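Local coordinates for protein esterase (Xanthomonas oryzae pv. oryzae, PDB 3H2G) that degrades rice cell walls as an esterase of a plant-pathogenic bacterium and acts in virulence, probably with an alpha/beta-hydrolase fold, at residues Ala47-Ala52 with Met152-Ser157; Tyr51-Val56 with Ala61-Val66; Trp84-Glu89 with Leu126-Ser131; Arg187-His192 with Phe197-Ser202. All coordinates share one frame; numbering follows the deposited sequence.

Interaction 1. Residues Ala47-Ala52 with Met152-Ser157; sequences AEFTYA and MRAARS
Ala154, on helix 141-162, sets its methyl group between the aromatic side chains of Phe49 and Tyr51, neighbours on one face of strand 43-54. Its CB lies 3.9 Å from CE1 of Phe49 and 3.5 Å from CB of Tyr51, so the phenylalanine meets it through a ring atom and the tyrosine through the root of its side chain. Both rings are approached obliquely. In Phe49, CG stands between the backbone N and the carbonyl carbon (chi1 64°), which carries the ring out from the strand toward the helix; CZ then reaches the next methyl, with Ala155 CB 4.2 Å away. Two small side chains in succession thus meet the end of the ring, and the helix lies close: the axes of the two short segments approach to 8.5 Å, at an angle of 122° between their directions. The CA atoms of Tyr51 and Ala154 are 6.3 Å apart, against 7.7 Å for Phe49 and Ala155. The contact itself is wholly apolar and buried, and the one polar tip that the aromatic pair brings into this layer, the hydroxyl of Tyr51, is hydrogen-bonded to Ser123 OG of strand 119-123, two places along the sheet. Strand 7-16 flanks strand 43-54 in the sheet, and there Thr50 and Glu48, whose side chains leave the helix face, bond Thr9 and Asn11. Met152 and Arg156 of the helix rest on Val170 of strand 169-175, so that helix 141-162 lies across one side of the mixed sheet.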
loop_
_atom_site.group_PDB
_atom_site.type_symbol
_atom_site.label_atom_id
_atom_site.label_comp_id
_atom_site.label_asym_id
_atom_site.label_seq_id
_atom_site.Cartn_x
_atom_site.Cartn_y
_atom_site.Cartn_z
ATOM N N ALA A 47 -0.574 4.790 18.563
ATOM C CA ALA A 47 0.553 5.699 18.695
ATOM C C ALA A 47 0.976 6.203 17.324
ATOM O O ALA A 47 0.683 5.581 16.301
ATOM C CB ALA A 47 1.725 4.993 19.377
ATOM N N GLU A 48 1.647 7.348 17.311
ATOM C CA GLU A 48 2.137 7.940 16.079
ATOM C C GLU A 48 3.604 8.254 16.317
ATOM O O GLU A 48 4.051 8.324 17.465
ATOM C CB GLU A 48 1.365 9.222 15.749
ATOM C CG GLU A 48 1.512 10.323 16.788
ATOM C CD GLU A 48 0.602 11.504 16.519
ATOM O OE1 GLU A 48 0.654 12.479 17.297
ATOM O OE2 GLU A 48 -0.167 11.459 15.535
ATOM N N PHE A 49 4.357 8.436 15.242
ATOM C CA PHE A 49 5.770 8.734 15.389
ATOM C C PHE A 49 6.376 9.259 14.094
ATOM O O PHE A 49 5.796 9.107 13.018
ATOM C CB PHE A 49 6.515 7.473 15.864
ATOM C CG PHE A 49 6.479 6.327 14.882
ATOM C CD1 PHE A 49 7.479 6.181 13.924
ATOM C CD2 PHE A 49 5.435 5.405 14.906
ATOM C CE1 PHE A 49 7.439 5.127 12.999
ATOM C CE2 PHE A 49 5.383 4.347 13.984
ATOM C CZ PHE A 49 6.386 4.211 13.032
ATOM N N THR A 50 7.529 9.912 14.211
ATOM C CA THR A 50 8.235 10.424 13.042
ATOM C C THR A 50 9.631 9.832 13.120
ATOM O O THR A 50 10.131 9.544 14.211
ATOM C CB THR A 50 8.313 11.966 13.031
ATOM O OG1 THR A 50 9.022 12.427 14.186
ATOM C CG2 THR A 50 6.910 12.560 13.023
ATOM N N TYR A 51 10.262 9.637 11.970
ATOM C CA TYR A 51 11.584 9.031 11.959
ATOM C C TYR A 51 12.439 9.456 10.781
ATOM O O TYR A 51 11.953 10.043 9.813
ATOM C CB TYR A 51 11.444 7.506 11.952
ATOM C CG TYR A 51 10.652 6.978 10.767
ATOM C CD1 TYR A 51 9.256 7.039 10.747
ATOM C CD2 TYR A 51 11.302 6.437 9.657
ATOM C CE1 TYR A 51 8.525 6.574 9.643
ATOM C CE2 TYR A 51 10.584 5.972 8.548
ATOM C CZ TYR A 51 9.197 6.043 8.549
ATOM O OH TYR A 51 8.488 5.579 7.461
ATOM N N ALA A 52 13.726 9.147 10.878
ATOM C CA ALA A 52 14.676 9.464 9.830
ATOM C C ALA A 52 14.685 8.308 8.836
ATOM O O ALA A 52 14.639 7.142 9.226
ATOM C CB ALA A 52 16.070 9.654 10.429
ATOM N N MET A 152 9.507 0.477 10.671
ATOM C CA MET A 152 9.573 -0.673 11.562
ATOM C C MET A 152 10.758 -0.534 12.517
ATOM O O MET A 152 10.679 -0.922 13.682
ATOM C CB MET A 152 9.690 -1.963 10.746
ATOM C CG MET A 152 8.483 -2.228 9.861
ATOM S SD MET A 152 8.583 -3.825 9.011
ATOM C CE MET A 152 7.954 -4.863 10.244
ATOM N N ARG A 153 11.858 0.024 12.019
ATOM C CA ARG A 153 13.036 0.225 12.854
ATOM C C ARG A 153 12.715 1.220 13.968
ATOM O O ARG A 153 13.023 0.977 15.136
ATOM C CB ARG A 153 14.201 0.742 12.008
ATOM C CG ARG A 153 14.798 -0.320 11.100
ATOM C CD ARG A 153 15.807 0.270 10.126
ATOM N NE ARG A 153 16.588 -0.776 9.473
ATOM C CZ ARG A 153 17.327 -0.592 8.383
ATOM N NH1 ARG A 153 17.386 0.603 7.808
ATOM N NH2 ARG A 153 18.021 -1.602 7.878
ATOM N N ALA A 154 12.078 2.330 13.606
ATOM C CA ALA A 154 11.717 3.358 14.579
ATOM C C ALA A 154 10.662 2.849 15.561
ATOM O O ALA A 154 10.733 3.125 16.759
ATOM C CB ALA A 154 11.218 4.602 13.861
ATOM N N ALA A 155 9.682 2.107 15.054
ATOM C CA ALA A 155 8.637 1.555 15.908
ATOM C C ALA A 155 9.253 0.627 16.954
ATOM O O ALA A 155 8.815 0.596 18.103
ATOM C CB ALA A 155 7.615 0.792 15.067
ATOM N N ARG A 156 10.265 -0.140 16.556
ATOM C CA ARG A 156 10.922 -1.051 17.487
ATOM C C ARG A 156 11.557 -0.285 18.645
ATOM O O ARG A 156 11.653 -0.799 19.764
ATOM C CB ARG A 156 11.977 -1.896 16.759
ATOM C CG ARG A 156 11.383 -3.125 16.083
ATOM C CD ARG A 156 12.433 -3.926 15.320
ATOM N NE ARG A 156 11.971 -5.278 15.015
ATOM C CZ ARG A 156 12.654 -6.151 14.280
ATOM N NH1 ARG A 156 13.828 -5.812 13.771
ATOM N NH2 ARG A 156 12.170 -7.367 14.066
ATOM N N SER A 157 11.993 0.942 18.379
ATOM C CA SER A 157 12.587 1.764 19.424
ATOM C C SER A 157 11.486 2.186 20.396
ATOM O O SER A 157 11.689 2.202 21.613
ATOM C CB SER A 157 13.264 2.994 18.820
ATOM O OG SER A 157 14.368 2.603 18.022
#

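Interaction 2. Residues Tyr51-Val56 with Ala61-Val66; sequences YATIGV and ATASGV
Tyr51 and Ala63 form an antiparallel hydrogen-bonded pair, with Tyr51 N to Ala63 O at 2.9 Å and Ala63 N to Tyr51 O at 3.1 Å. From its CB the Tyr51 side chain leans over the partner strand: CG is 4.0 Å and CD1 3.3 Å from Ala63 O, and CE1 lies 3.6 Å from both Ala63 O and Ser64 O, the latter at the ring edge, near its plane. On the far side of the ring CE2 is 4.0 Å from the Ala63 methyl, CB. CZ meets that methyl at 3.5 Å, and the hydroxyl passes it too, adding to its bond with Ser123 a weak one to Ala147 O. Two residues on, Thr53 and Ala61 repeat the pairing, Thr53 N to Ala61 O being 2.8 Å and nearly straight (166° at the hydrogen). The return bond, from Ala61 N to Thr53 O, arrives from above the carbonyl plane. Ala52 and Thr62, the non-hydrogen-bonded pair between these two, put their side chains on the opposite face, and Thr62 CA gives a CA-H...O contact to Tyr51 O. The segments belong to the hairpin of strands 43-54 and 60-71; helix 141-162 lies over the Tyr51 face, where Asp150 accepts a bond with Thr53 OG1, and strand 119-123 continues the sheet beyond strand 60-71.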
loop_
_atom_site.group_PDB
_atom_site.type_symbol
_atom_site.label_atom_id
_atom_site.label_comp_id
_atom_site.label_asym_id
_atom_site.label_seq_id
_atom_site.Cartn_x
_atom_site.Cartn_y
_atom_site.Cartn_z
ATOM N N TYR A 51 10.262 9.637 11.970
ATOM C CA TYR A 51 11.584 9.031 11.959
ATOM C C TYR A 51 12.439 9.456 10.781
ATOM O O TYR A 51 11.953 10.043 9.813
ATOM C CB TYR A 51 11.444 7.506 11.952
ATOM C CG TYR A 51 10.652 6.978 10.767
ATOM C CD1 TYR A 51 9.256 7.039 10.747
ATOM C CD2 TYR A 51 11.302 6.437 9.657
ATOM C CE1 TYR A 51 8.525 6.574 9.643
ATOM C CE2 TYR A 51 10.584 5.972 8.548
ATOM C CZ TYR A 51 9.197 6.043 8.549
ATOM O OH TYR A 51 8.488 5.579 7.461
ATOM N N ALA A 52 13.726 9.147 10.878
ATOM C CA ALA A 52 14.676 9.464 9.830
ATOM C C ALA A 52 14.685 8.308 8.836
ATOM O O ALA A 52 14.639 7.142 9.226
ATOM C CB ALA A 52 16.070 9.654 10.429
ATOM N N THR A 53 14.739 8.636 7.550
ATOM C CA THR A 53 14.770 7.618 6.509
ATOM C C THR A 53 15.509 8.201 5.309
ATOM O O THR A 53 16.238 9.184 5.453
ATOM C CB THR A 53 13.335 7.184 6.121
ATOM O OG1 THR A 53 13.397 6.079 5.210
ATOM C CG2 THR A 53 12.572 8.339 5.483
ATOM N N ILE A 54 15.339 7.605 4.132
ATOM C CA ILE A 54 16.021 8.109 2.944
ATOM C C ILE A 54 15.079 8.456 1.805
ATOM O O ILE A 54 13.967 7.932 1.719
ATOM C CB ILE A 54 17.048 7.089 2.395
ATOM C CG1 ILE A 54 16.379 5.724 2.217
ATOM C CG2 ILE A 54 18.257 7.010 3.324
ATOM C CD1 ILE A 54 17.229 4.709 1.471
ATOM N N GLY A 55 15.542 9.349 0.934
ATOM C CA GLY A 55 14.766 9.746 -0.225
ATOM C C GLY A 55 15.060 8.773 -1.352
ATOM O O GLY A 55 15.757 7.776 -1.146
ATOM N N VAL A 56 14.555 9.058 -2.548
ATOM C CA VAL A 56 14.762 8.164 -3.681
ATOM C C VAL A 56 16.206 8.135 -4.172
ATOM O O VAL A 56 16.592 7.233 -4.914
ATOM C CB VAL A 56 13.833 8.528 -4.868
ATOM C CG1 VAL A 56 12.375 8.524 -4.407
ATOM C CG2 VAL A 56 14.207 9.886 -5.438
ATOM N N ALA A 61 15.895 12.092 4.694
ATOM C CA ALA A 61 14.507 12.532 4.620
ATOM C C ALA A 61 13.814 12.068 5.894
ATOM O O ALA A 61 14.383 11.294 6.663
ATOM C CB ALA A 61 13.830 11.916 3.404
ATOM N N THR A 62 12.598 12.549 6.126
ATOM C CA THR A 62 11.840 12.145 7.305
ATOM C C THR A 62 10.492 11.606 6.849
ATOM O O THR A 62 10.075 11.827 5.709
ATOM C CB THR A 62 11.579 13.326 8.264
ATOM O OG1 THR A 62 10.718 14.276 7.625
ATOM C CG2 THR A 62 12.888 14.004 8.650
ATOM N N ALA A 63 9.821 10.897 7.747
ATOM C CA ALA A 63 8.512 10.326 7.465
ATOM C C ALA A 63 7.787 10.097 8.780
ATOM O O ALA A 63 8.395 10.139 9.852
ATOM C CB ALA A 63 8.661 9.002 6.711
ATOM N N SER A 64 6.482 9.864 8.698
ATOM C CA SER A 64 5.688 9.615 9.889
ATOM C C SER A 64 5.101 8.212 9.790
ATOM O O SER A 64 5.189 7.565 8.744
ATOM C CB SER A 64 4.577 10.667 10.018
ATOM O OG SER A 64 3.742 10.698 8.870
ATOM N N GLY A 65 4.520 7.729 10.880
ATOM C CA GLY A 65 3.952 6.397 10.846
ATOM C C GLY A 65 2.951 6.160 11.950
ATOM O O GLY A 65 2.790 6.991 12.840
ATOM N N VAL A 66 2.269 5.021 11.877
ATOM C CA VAL A 66 1.284 4.650 12.877
ATOM C C VAL A 66 1.756 3.361 13.539
ATOM O O VAL A 66 2.375 2.513 12.899
ATOM C CB VAL A 66 -0.122 4.434 12.239
ATOM C CG1 VAL A 66 -0.056 3.364 11.152
ATOM C CG2 VAL A 66 -1.125 4.039 13.309
#

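Interaction 3. Residues Trp84-Glu89 with Leu126-Ser131; sequences WGHPTE and LGLGKS
The backbones stay well apart, their nearest CA atoms being those of Glu89 and Leu128 at 8.0 Å, and the gap is bridged by the side chain of Leu128, which projects from the start of a type II' beta turn running to Ser131. Both its methyls lie near the carbonyl oxygen of Glu89, CD2 of Leu128 being 3.8 Å from that O atom. CD1 also meets two side chains: it lies 3.9 Å from His86 NE2, at the edge of the imidazole and in its plane, and touches Glu89 CB at 4.0 Å. With CG of Leu128 opposite the carbonyl carbon (chi1 -59°), the branched end is directed to the loop that follows strand 79-85. The Glu89 carboxylate bends away from the leucine (chi2 62°) and takes a bond from Leu91 N through OE2, leaving the aliphatic base of the chain for the contact. The two loops follow strands 79-85 and 119-123, adjacent parallel members of the central sheet of what is probably an alpha/beta-hydrolase fold, and the His86 side chain comes close to the presumed nucleophile elbow around Ser176 but makes no contact with it. The imidazole has a stacked neighbour in Tyr125, whose hydroxyl bonds His86 O, and a weak bond from ND1 to Ser123 O; together these would restrict its rotation. The leucine's own loop is held by an internal bond, Gly127 N to Ser131 OG at 3.0 Å (165° at the hydrogen), and by the turn bond from Ser131 N to Leu128 O at 3.1 Å. Gly129, at positive phi, occupies the second position of that turn.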
loop_
_atom_site.group_PDB
_atom_site.type_symbol
_atom_site.label_atom_id
_atom_site.label_comp_id
_atom_site.label_asym_id
_atom_site.label_seq_id
_atom_site.Cartn_x
_atom_site.Cartn_y
_atom_site.Cartn_z
ATOM N N TRP A 84 2.754 -2.735 7.706
ATOM C CA TRP A 84 1.613 -2.506 6.828
ATOM C C TRP A 84 1.788 -1.403 5.789
ATOM O O TRP A 84 2.338 -0.339 6.078
ATOM C CB TRP A 84 0.379 -2.192 7.690
ATOM C CG TRP A 84 -0.836 -1.781 6.911
ATOM C CD1 TRP A 84 -1.258 -0.503 6.646
ATOM C CD2 TRP A 84 -1.775 -2.653 6.276
ATOM N NE1 TRP A 84 -2.404 -0.532 5.885
ATOM C CE2 TRP A 84 -2.741 -1.838 5.643
ATOM C CE3 TRP A 84 -1.894 -4.047 6.178
ATOM C CZ2 TRP A 84 -3.815 -2.375 4.921
ATOM C CZ3 TRP A 84 -2.962 -4.579 5.461
ATOM C CH2 TRP A 84 -3.908 -3.742 4.842
ATOM N N GLY A 85 1.300 -1.668 4.580
ATOM C CA GLY A 85 1.362 -0.686 3.512
ATOM C C GLY A 85 -0.038 -0.150 3.233
ATOM O O GLY A 85 -0.943 -0.918 2.902
ATOM N N HIS A 86 -0.231 1.160 3.366
ATOM C CA HIS A 86 -1.548 1.749 3.124
ATOM C C HIS A 86 -1.809 1.980 1.635
ATOM O O HIS A 86 -0.878 2.011 0.830
ATOM C CB HIS A 86 -1.708 3.065 3.909
ATOM C CG HIS A 86 -0.959 4.229 3.336
ATOM N ND1 HIS A 86 0.067 4.860 4.007
ATOM C CD2 HIS A 86 -1.136 4.924 2.187
ATOM C CE1 HIS A 86 0.484 5.895 3.300
ATOM N NE2 HIS A 86 -0.229 5.957 2.191
ATOM N N PRO A 87 -3.086 2.140 1.249
ATOM C CA PRO A 87 -3.470 2.369 -0.149
ATOM C C PRO A 87 -3.180 3.783 -0.654
ATOM O O PRO A 87 -2.705 4.638 0.091
ATOM C CB PRO A 87 -4.962 2.046 -0.149
ATOM C CG PRO A 87 -5.393 2.516 1.212
ATOM C CD PRO A 87 -4.280 1.968 2.098
ATOM N N THR A 88 -3.474 4.024 -1.927
ATOM C CA THR A 88 -3.226 5.325 -2.542
ATOM C C THR A 88 -3.772 6.480 -1.714
ATOM O O THR A 88 -4.939 6.479 -1.313
ATOM C CB THR A 88 -3.846 5.405 -3.954
ATOM O OG1 THR A 88 -3.420 4.274 -4.723
ATOM C CG2 THR A 88 -3.391 6.682 -4.665
ATOM N N GLU A 89 -2.917 7.465 -1.464
ATOM C CA GLU A 89 -3.293 8.642 -0.690
ATOM C C GLU A 89 -2.860 9.902 -1.432
ATOM O O GLU A 89 -1.664 10.143 -1.610
ATOM C CB GLU A 89 -2.626 8.609 0.688
ATOM C CG GLU A 89 -2.958 9.821 1.547
ATOM C CD GLU A 89 -4.440 9.918 1.845
ATOM O OE1 GLU A 89 -4.929 9.105 2.654
ATOM O OE2 GLU A 89 -5.116 10.794 1.263
ATOM N N LEU A 126 6.976 8.462 2.000
ATOM C CA LEU A 126 7.666 9.714 1.718
ATOM C C LEU A 126 6.686 10.697 1.083
ATOM O O LEU A 126 5.885 10.316 0.232
ATOM C CB LEU A 126 8.824 9.489 0.738
ATOM C CG LEU A 126 10.122 8.827 1.203
ATOM C CD1 LEU A 126 11.091 8.762 0.029
ATOM C CD2 LEU A 126 10.739 9.628 2.338
ATOM N N GLY A 127 6.749 11.957 1.501
ATOM C CA GLY A 127 5.883 12.970 0.922
ATOM C C GLY A 127 4.470 13.062 1.462
ATOM O O GLY A 127 3.699 13.911 1.016
ATOM N N LEU A 128 4.123 12.203 2.413
ATOM C CA LEU A 128 2.785 12.213 2.998
ATOM C C LEU A 128 2.881 12.323 4.515
ATOM O O LEU A 128 3.952 12.131 5.086
ATOM C CB LEU A 128 2.031 10.937 2.614
ATOM C CG LEU A 128 1.865 10.711 1.107
ATOM C CD1 LEU A 128 1.280 9.328 0.860
ATOM C CD2 LEU A 128 0.973 11.800 0.512
ATOM N N GLY A 129 1.762 12.627 5.166
ATOM C CA GLY A 129 1.783 12.762 6.612
ATOM C C GLY A 129 2.732 13.874 7.022
ATOM O O GLY A 129 2.689 14.967 6.459
ATOM N N LYS A 130 3.605 13.599 7.988
ATOM C CA LYS A 130 4.553 14.607 8.461
ATOM C C LYS A 130 5.896 14.595 7.725
ATOM O O LYS A 130 6.831 15.289 8.125
ATOM C CB LYS A 130 4.805 14.424 9.958
ATOM C CG LYS A 130 3.591 14.651 10.841
ATOM C CD LYS A 130 3.968 14.455 12.305
ATOM C CE LYS A 130 2.791 14.689 13.233
ATOM N NZ LYS A 130 3.187 14.507 14.665
ATOM N N SER A 131 5.993 13.818 6.653
ATOM C CA SER A 131 7.239 13.729 5.894
ATOM C C SER A 131 7.661 15.064 5.287
ATOM O O SER A 131 6.819 15.870 4.885
ATOM C CB SER A 131 7.101 12.692 4.779
ATOM O OG SER A 131 8.254 12.678 3.956
#

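Interaction 4. Residues Arg187-His192 with Phe197-Ser202; sequences REIEAH and FHLVAS
The C-terminal part of helix 177-192 packs here on Phe197 and on Leu199 of strand 198-205, within the beta-alpha-beta unit that begins with strand 169-175. Ile189 is the hub on the helix side. Its CG2 branch lies 3.9 Å from CB of Phe197 and 4.3 Å from CD2 of Leu199, while CD1, at the end of the other branch, comes to 4.1 Å from CD2 of Phe197. Both branches come up to the phenylalanine from the same side, CG2 at CB and CD1 at CB and CD2, and the isoleucine and phenylalanine side chains cross at about a right angle. In Ile189 the CG1 arm points opposite the carbonyl carbon (chi1 -68°) and continues extended, which takes CD1 to the ring; the methyl approaches that ring obliquely. Glu190 contributes its aliphatic part, with CG 4.3 Å from Leu199 CD2. Its carboxylate has polar partners: OE1 accepts from Gln325 N, and OE2 bonds Gln186 NE2 and Thr326 OG1, so three bonds hold the group at the border of the apolar patch. Phe197 also touches Ile149 of helix 141-162, and Leu199 rests on Leu172 of strand 169-175. A helix packed against the parallel strands it connects is the beta-alpha-beta crossover of alpha/beta folds, the alpha/beta hydrolases among them.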
loop_
_atom_site.group_PDB
_atom_site.type_symbol
_atom_site.label_atom_id
_atom_site.label_comp_id
_atom_site.label_asym_id
_atom_site.label_seq_id
_atom_site.Cartn_x
_atom_site.Cartn_y
_atom_site.Cartn_z
ATOM N N ARG A 187 10.652 -8.168 -0.805
ATOM C CA ARG A 187 11.775 -8.427 -1.695
ATOM C C ARG A 187 13.074 -7.848 -1.141
ATOM O O ARG A 187 14.118 -8.497 -1.186
ATOM C CB ARG A 187 11.499 -7.840 -3.085
ATOM C CG ARG A 187 12.595 -8.151 -4.101
ATOM C CD ARG A 187 12.270 -7.601 -5.479
ATOM N NE ARG A 187 12.176 -6.143 -5.479
ATOM C CZ ARG A 187 11.961 -5.412 -6.568
ATOM N NH1 ARG A 187 11.818 -6.007 -7.748
ATOM N NH2 ARG A 187 11.892 -4.091 -6.482
ATOM N N GLU A 188 13.001 -6.631 -0.612
ATOM C CA GLU A 188 14.173 -5.954 -0.060
ATOM C C GLU A 188 14.717 -6.631 1.196
ATOM O O GLU A 188 15.928 -6.795 1.344
ATOM C CB GLU A 188 13.832 -4.490 0.240
ATOM C CG GLU A 188 14.972 -3.662 0.831
ATOM C CD GLU A 188 16.193 -3.595 -0.071
ATOM O OE1 GLU A 188 16.041 -3.723 -1.305
ATOM O OE2 GLU A 188 17.306 -3.395 0.459
ATOM N N ILE A 189 13.826 -7.024 2.101
ATOM C CA ILE A 189 14.259 -7.681 3.329
ATOM C C ILE A 189 14.911 -9.029 3.017
ATOM O O ILE A 189 15.975 -9.349 3.547
ATOM C CB ILE A 189 13.072 -7.873 4.303
ATOM C CG1 ILE A 189 12.599 -6.503 4.811
ATOM C CG2 ILE A 189 13.487 -8.765 5.469
ATOM C CD1 ILE A 189 11.397 -6.562 5.747
ATOM N N GLU A 190 14.286 -9.819 2.151
ATOM C CA GLU A 190 14.859 -11.114 1.797
ATOM C C GLU A 190 16.223 -10.945 1.125
ATOM O O GLU A 190 17.155 -11.720 1.368
ATOM C CB GLU A 190 13.911 -11.880 0.866
ATOM C CG GLU A 190 12.648 -12.385 1.557
ATOM C CD GLU A 190 11.730 -13.155 0.626
ATOM O OE1 GLU A 190 12.200 -13.624 -0.433
ATOM O OE2 GLU A 190 10.540 -13.305 0.964
ATOM N N ALA A 191 16.349 -9.918 0.297
ATOM C CA ALA A 191 17.594 -9.676 -0.422
ATOM C C ALA A 191 18.750 -9.088 0.391
ATOM O O ALA A 191 19.909 -9.251 0.007
ATOM C CB ALA A 191 17.319 -8.786 -1.630
ATOM N N HIS A 192 18.454 -8.430 1.510
ATOM C CA HIS A 192 19.510 -7.783 2.291
ATOM C C HIS A 192 19.402 -7.779 3.814
ATOM O O HIS A 192 20.424 -7.762 4.506
ATOM C CB HIS A 192 19.623 -6.307 1.880
ATOM C CG HIS A 192 19.956 -6.086 0.438
ATOM N ND1 HIS A 192 21.216 -6.301 -0.077
ATOM C CD2 HIS A 192 19.200 -5.641 -0.593
ATOM C CE1 HIS A 192 21.222 -5.996 -1.361
ATOM N NE2 HIS A 192 20.011 -5.593 -1.700
ATOM N N PHE A 197 15.309 -8.600 10.274
ATOM C CA PHE A 197 13.877 -8.893 10.279
ATOM C C PHE A 197 13.609 -10.360 9.964
ATOM O O PHE A 197 13.801 -10.796 8.828
ATOM C CB PHE A 197 13.163 -8.030 9.235
ATOM C CG PHE A 197 13.308 -6.557 9.465
ATOM C CD1 PHE A 197 12.571 -5.919 10.457
ATOM C CD2 PHE A 197 14.184 -5.804 8.691
ATOM C CE1 PHE A 197 12.703 -4.546 10.675
ATOM C CE2 PHE A 197 14.324 -4.431 8.902
ATOM C CZ PHE A 197 13.580 -3.804 9.898
ATOM N N HIS A 198 13.165 -11.115 10.966
ATOM C CA HIS A 198 12.857 -12.528 10.779
ATOM C C HIS A 198 11.470 -12.609 10.156
ATOM O O HIS A 198 10.465 -12.744 10.851
ATOM C CB HIS A 198 12.888 -13.266 12.127
ATOM C CG HIS A 198 12.487 -14.707 12.040
ATOM N ND1 HIS A 198 12.690 -15.470 10.909
ATOM C CD2 HIS A 198 11.937 -15.538 12.958
ATOM C CE1 HIS A 198 12.284 -16.707 11.135
ATOM N NE2 HIS A 198 11.823 -16.775 12.371
ATOM N N LEU A 199 11.438 -12.523 8.831
ATOM C CA LEU A 199 10.198 -12.547 8.067
ATOM C C LEU A 199 9.628 -13.961 7.960
ATOM O O LEU A 199 10.263 -14.853 7.395
ATOM C CB LEU A 199 10.472 -11.967 6.676
ATOM C CG LEU A 199 9.309 -11.574 5.768
ATOM C CD1 LEU A 199 8.402 -10.566 6.469
ATOM C CD2 LEU A 199 9.879 -10.975 4.488
ATOM N N VAL A 200 8.428 -14.163 8.499
ATOM C CA VAL A 200 7.799 -15.479 8.472
ATOM C C VAL A 200 6.514 -15.550 7.650
ATOM O O VAL A 200 5.986 -16.635 7.418
ATOM C CB VAL A 200 7.488 -15.976 9.900
ATOM C CG1 VAL A 200 8.779 -16.118 10.692
ATOM C CG2 VAL A 200 6.536 -15.014 10.596
ATOM N N ALA A 201 6.019 -14.400 7.204
ATOM C CA ALA A 201 4.794 -14.368 6.416
ATOM C C ALA A 201 4.605 -13.032 5.711
ATOM O O ALA A 201 4.909 -11.976 6.264
ATOM C CB ALA A 201 3.586 -14.647 7.312
ATOM N N SER A 202 4.096 -13.095 4.487
ATOM C CA SER A 202 3.832 -11.901 3.696
ATOM C C SER A 202 2.486 -12.113 3.017
ATOM O O SER A 202 2.258 -13.156 2.405
ATOM C CB SER A 202 4.917 -11.708 2.634
ATOM O OG SER A 202 4.657 -10.552 1.855
#

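Overall arrangement
All four contacts reach one mixed sheet. Interactions 1 and 2 share Tyr51 and Ala52, their centres about 9 Å apart, and are joined by a probable hydrogen bond from Gly65 N to Phe49 O (2.8 Å). Interaction 2 is tied to interaction 3 through Thr62 O and Ser131 OG (2.7 Å) and through Ser64 OG and Lys130 N (3.0 Å), which anchor the 126-131 loop on the hairpin. Interaction 4 meets interaction 1 where Phe197 touches Met152, Arg153 and Arg156, but stays about 10 Å from interaction 3 at the nearest atoms. Interaction 3 lies near the probable catalytic centre, whose Ser176, His377 and Asp336 have the geometry of a triad.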